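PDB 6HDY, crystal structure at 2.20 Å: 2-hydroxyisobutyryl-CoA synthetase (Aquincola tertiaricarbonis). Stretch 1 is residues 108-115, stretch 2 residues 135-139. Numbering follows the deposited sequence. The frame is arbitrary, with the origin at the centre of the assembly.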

# COMPACT_ATOMS: atom_id res chain seq x y z
N PRO A 108 -15.72 -1.89 -21.25
CA PRO A 108 -15.19 -2.17 -19.92
C PRO A 108 -14.24 -3.36 -19.84
O PRO A 108 -14.36 -4.28 -20.63
N PRO A 109 -13.31 -3.40 -18.87
CA PRO A 109 -13.03 -2.38 -17.85
C PRO A 109 -12.03 -1.28 -18.21
O PRO A 109 -12.06 -0.22 -17.58
N PHE A 110 -11.13 -1.52 -19.18
CA PHE A 110 -10.02 -0.59 -19.48
C PHE A 110 -10.19 0.34 -20.68
O PHE A 110 -9.33 1.19 -20.91
N GLY A 111 -11.29 0.21 -21.42
CA GLY A 111 -11.52 1.07 -22.58
C GLY A 111 -10.96 0.53 -23.87
O GLY A 111 -10.23 -0.48 -23.90
N ASP A 112 -11.27 1.23 -24.97
CA ASP A 112 -10.80 0.80 -26.27
C ASP A 112 -9.42 1.36 -26.64
O ASP A 112 -9.01 1.27 -27.80
N TYR A 113 -8.69 1.83 -25.63
CA TYR A 113 -7.33 2.33 -25.78
C TYR A 113 -6.33 1.46 -24.99
O TYR A 113 -5.17 1.84 -24.89
N VAL A 114 -6.77 0.29 -24.47
CA VAL A 114 -5.91 -0.61 -23.69
C VAL A 114 -4.69 -1.14 -24.51
O VAL A 114 -3.59 -1.19 -23.98
N CYS A 115 -4.91 -1.53 -25.79
CA CYS A 115 -3.97 -1.98 -26.82
C CYS A 115 -3.45 -3.38 -26.61
O CYS A 115 -3.44 -4.16 -27.55
N THR A 135 -11.81 5.94 -13.38
CA THR A 135 -11.18 5.28 -14.52
C THR A 135 -10.22 4.25 -14.01
O THR A 135 -9.47 4.52 -13.07
N ALA A 136 -10.24 3.08 -14.62
CA ALA A 136 -9.38 1.96 -14.27
C ALA A 136 -8.10 1.96 -15.10
O ALA A 136 -8.13 2.11 -16.32
N PHE A 137 -6.97 1.74 -14.43
CA PHE A 137 -5.72 1.60 -15.14
C PHE A 137 -5.35 0.10 -15.20
O PHE A 137 -5.29 -0.57 -14.17
N GLY A 138 -5.15 -0.39 -16.41
CA GLY A 138 -4.72 -1.74 -16.71
C GLY A 138 -3.34 -1.63 -17.31
O GLY A 138 -3.19 -1.38 -18.51
N ILE A 139 -2.31 -1.75 -16.47
CA ILE A 139 -0.92 -1.60 -16.85
C ILE A 139 -0.25 -2.96 -17.11
O ILE A 139 -0.29 -3.85 -16.25

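In stretch 2, A136 to I139 are strand, which continues beyond the stretch; T135 precedes it as loop. Stretch 1 has no regular helix or strand. No hydrogen bond joins the two stretches; the contact is van der Waals packing, most of it around the ring of F110.

T135 comes first and stays at the margin. Its CA-to-CB bond points sideways, and its chi1 of 31° lies between wells. Its OG1 is hydrogen-bonded elsewhere in the structure. T135 CG2 comes within 4.7 Å of Y113 OH, too far for a contact.

A136 points toward stretch 1. The CA of A136 and the CA of F110 are the nearest CA pair between the stretches, 5.8 Å apart. Its methyl packs against two residues: A136 CB lies 3.8 Å from P109 O and 3.9 Å from F110 CD1. P109 follows a cis peptide bond, its ring has a C-gamma endo pucker, and it meets the methyl through its carbonyl oxygen. A136 O lies at the edge of the F110 ring, near its plane, 3.8 Å from F110 CD1.

F137 points away, as expected from the alternation of a strand. Its chi1 is m (-53°), and its ring takes no part in the contact. Its backbone does, with F137 C 3.9 Å from F110 CE1.

G138 brings the backbone up to the face of the F110 ring. G138 CA lies 3.8 Å from the centroid of the F110 ring, 19° off the ring normal, a CH-pi contact. The closest atoms of the pair are G138 N and F110 CD1, 3.5 Å apart. Glycine leaves the room for this: an ideal CB here would point toward stretch 1 and stand 2.9 Å from F110 CG, a clash. The CA-to-CB bond of F110 itself points sideways, but its m rotamer (chi1 -55°, chi2 -56°) brings the end of the side chain nearer the strand. V114, rotamer p (chi1 66°), adds a loose contact, with V114 CG2 4.5 Å from G138 O.

I139 points away and makes no contact with stretch 1. Its chi1 is m, and its chi2 of 146° lies off the wells.

Y113, rotamer p (chi1 57°), starts sideways and its end comes nearer stretch 2, stopping short of T135 as noted above. Its OH is hydrogen-bonded elsewhere in the structure. G111 has no side chain to offer; an ideal CB there would clash with Y113 CE1 at 2.4 Å, and its backbone angles by themselves call for glycine.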

# COMPACT_ATOMS: atom_id res chain seq x y z
CB PRO A 108 -16.46 -2.37 -19.08
CG PRO A 108 -17.46 -2.88 -20.02
CD PRO A 108 -17.15 -2.27 -21.35
CB PRO A 109 -12.52 -3.22 -16.68
CG PRO A 109 -11.84 -4.40 -17.32
CD PRO A 109 -12.43 -4.57 -18.71
CB PHE A 110 -8.71 -1.38 -19.62
CG PHE A 110 -8.44 -2.22 -18.40
CD1 PHE A 110 -8.39 -1.63 -17.13
CD2 PHE A 110 -8.34 -3.60 -18.49
CE1 PHE A 110 -8.22 -2.42 -15.99
CE2 PHE A 110 -8.14 -4.38 -17.34
CZ PHE A 110 -8.06 -3.78 -16.10
CB ASP A 112 -11.85 1.05 -27.35
CG ASP A 112 -12.30 -0.25 -27.96
OD1 ASP A 112 -11.84 -1.33 -27.48
OD2 ASP A 112 -13.10 -0.21 -28.92
CB TYR A 113 -7.24 3.82 -25.39
CG TYR A 113 -7.72 4.11 -23.99
CD1 TYR A 113 -9.08 4.23 -23.71
CD2 TYR A 113 -6.83 4.22 -22.93
CE1 TYR A 113 -9.54 4.44 -22.41
CE2 TYR A 113 -7.27 4.46 -21.63
CZ TYR A 113 -8.64 4.54 -21.37
OH TYR A 113 -9.12 4.79 -20.12
CB VAL A 114 -6.70 -1.74 -22.99
CG1 VAL A 114 -7.33 -2.72 -23.98
CG2 VAL A 114 -5.84 -2.46 -21.96
CB CYS A 115 -2.82 -0.99 -27.01
SG CYS A 115 -3.31 0.62 -27.67
CB THR A 135 -10.54 6.28 -15.49
OG1 THR A 135 -10.09 7.40 -14.77
CG2 THR A 135 -11.51 6.74 -16.56
CB ALA A 136 -10.14 0.66 -14.47
CB PHE A 137 -4.60 2.46 -14.53
CG PHE A 137 -4.91 3.93 -14.35
CD1 PHE A 137 -5.44 4.68 -15.40
CD2 PHE A 137 -4.59 4.59 -13.17
CE1 PHE A 137 -5.68 6.06 -15.24
CE2 PHE A 137 -4.88 5.95 -13.00
CZ PHE A 137 -5.41 6.68 -14.04
CB ILE A 139 -0.19 -0.74 -15.81
CG1 ILE A 139 -1.04 0.51 -15.49
CG2 ILE A 139 1.21 -0.37 -16.31
CD1 ILE A 139 -0.98 0.98 -14.12